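Local coordinates for lipoprotein (Mycoplasma mycoides subsp. capri, PDB 7ADK), which is probably a surface-anchored peptidase of clan PA, related to the mycoplasma proteases that cleave immunoglobulins, at residues 524-527 against 528-531. Residues are numbered along the deposited sequence; the frame is centred on the assembly and turned at random.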
loop_
_atom_site.group_PDB
_atom_site.type_symbol
_atom_site.label_atom_id
_atom_site.label_comp_id
_atom_site.label_asym_id
_atom_site.label_seq_id
_atom_site.Cartn_x
_atom_site.Cartn_y
_atom_site.Cartn_z
ATOM N N ASP B 524 -21.271 -13.428 -41.524
ATOM C CA ASP B 524 -22.387 -13.397 -40.564
ATOM C C ASP B 524 -23.732 -13.791 -41.218
ATOM O O ASP B 524 -24.101 -13.241 -42.251
ATOM C CB ASP B 524 -22.485 -12.000 -39.928
ATOM C CG ASP B 524 -21.430 -11.700 -38.853
ATOM O OD1 ASP B 524 -21.328 -12.479 -37.879
ATOM O OD2 ASP B 524 -20.772 -10.639 -38.921
ATOM N N SER B 525 -24.479 -14.728 -40.616
ATOM C CA SER B 525 -25.682 -15.337 -41.217
ATOM C C SER B 525 -26.837 -14.357 -41.420
ATOM O O SER B 525 -27.349 -14.197 -42.526
ATOM C CB SER B 525 -26.225 -16.477 -40.346
ATOM O OG SER B 525 -25.349 -17.575 -40.306
ATOM N N GLU B 526 -27.285 -13.735 -40.333
ATOM C CA GLU B 526 -28.517 -12.935 -40.273
ATOM C C GLU B 526 -28.362 -11.699 -39.384
ATOM O O GLU B 526 -28.895 -10.643 -39.716
ATOM C CB GLU B 526 -29.673 -13.844 -39.830
ATOM C CG GLU B 526 -31.021 -13.135 -39.638
ATOM C CD GLU B 526 -31.280 -12.596 -38.222
ATOM O OE1 GLU B 526 -30.434 -12.744 -37.323
ATOM O OE2 GLU B 526 -32.401 -12.105 -37.968
ATOM N N GLN B 527 -27.549 -11.770 -38.325
ATOM C CA GLN B 527 -27.255 -10.640 -37.452
ATOM C C GLN B 527 -26.450 -9.526 -38.134
ATOM O O GLN B 527 -26.347 -8.458 -37.552
ATOM C CB GLN B 527 -26.643 -11.107 -36.113
ATOM C CG GLN B 527 -25.201 -11.645 -36.143
ATOM C CD GLN B 527 -25.043 -13.036 -36.743
ATOM O OE1 GLN B 527 -25.987 -13.751 -37.032
ATOM N NE2 GLN B 527 -23.844 -13.493 -36.989
ATOM N N LYS B 528 -25.979 -9.681 -39.384
ATOM C CA LYS B 528 -25.536 -8.529 -40.202
ATOM C C LYS B 528 -26.652 -7.531 -40.537
ATOM O O LYS B 528 -26.368 -6.406 -40.933
ATOM C CB LYS B 528 -24.788 -8.967 -41.469
ATOM C CG LYS B 528 -25.623 -9.753 -42.484
ATOM C CD LYS B 528 -24.860 -10.115 -43.767
ATOM C CE LYS B 528 -24.406 -8.870 -44.541
ATOM N NZ LYS B 528 -23.884 -9.194 -45.880
ATOM N N SER B 529 -27.912 -7.900 -40.325
ATOM C CA SER B 529 -29.027 -6.951 -40.258
ATOM C C SER B 529 -28.853 -5.949 -39.107
ATOM O O SER B 529 -28.994 -4.747 -39.325
ATOM C CB SER B 529 -30.354 -7.702 -40.140
ATOM O OG SER B 529 -30.376 -8.554 -39.015
ATOM N N LYS B 530 -28.491 -6.400 -37.896
ATOM C CA LYS B 530 -28.202 -5.538 -36.740
ATOM C C LYS B 530 -26.814 -4.892 -36.811
ATOM O O LYS B 530 -26.701 -3.675 -36.716
ATOM C CB LYS B 530 -28.405 -6.322 -35.437
ATOM C CG LYS B 530 -28.241 -5.403 -34.220
ATOM C CD LYS B 530 -28.542 -6.114 -32.899
ATOM C CE LYS B 530 -28.307 -5.132 -31.751
ATOM N NZ LYS B 530 -28.553 -5.733 -30.425
ATOM N N TYR B 531 -25.768 -5.686 -36.997
ATOM C CA TYR B 531 -24.367 -5.238 -37.015
ATOM C C TYR B 531 -23.894 -4.745 -38.392
ATOM O O TYR B 531 -22.759 -4.984 -38.820
ATOM C CB TYR B 531 -23.493 -6.335 -36.409
ATOM C CG TYR B 531 -23.954 -6.740 -35.027
ATOM C CD1 TYR B 531 -23.833 -5.832 -33.963
ATOM C CD2 TYR B 531 -24.518 -8.013 -34.809
ATOM C CE1 TYR B 531 -24.297 -6.185 -32.685
ATOM C CE2 TYR B 531 -24.966 -8.375 -33.528
ATOM C CZ TYR B 531 -24.855 -7.457 -32.463
ATOM O OH TYR B 531 -25.292 -7.798 -31.227
#
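S529 gives two hydrogen bonds to the carbonyl of E526. Its backbone N meets E526 O at 3.0 Å, and its hydroxyl OG donates to the same E526 O at 2.7 Å. The two donors reach that oxygen from opposite faces of the carbonyl plane. S529 OG sits between its own backbone N and carbonyl carbon (chi1 57°), which turns it back along the chain. The next carbonyl bonds one step further on. Y531 N donates to Q527 O at 2.9 Å in an almost straight bond, while K530 N adds a weak bond to Q527 O. Together these make a type I beta turn over 526-529 that runs into a single alpha turn over 527-531. This helical turn lies on the surface, in the loop between strands 503-507 and 535-537. Q527 folds back at chi2 (-74°), and its amide NE2 donates to D524 OD1 at 2.9 Å from above the carboxylate plane. NE2 also donates to F240 O, in another loop. Nonpolar contact is modest: Q527 CG lies at the edge of the Y531 ring, 3.9 Å from Y531 CD2. The Y531 ring packs edge-to-face with F741.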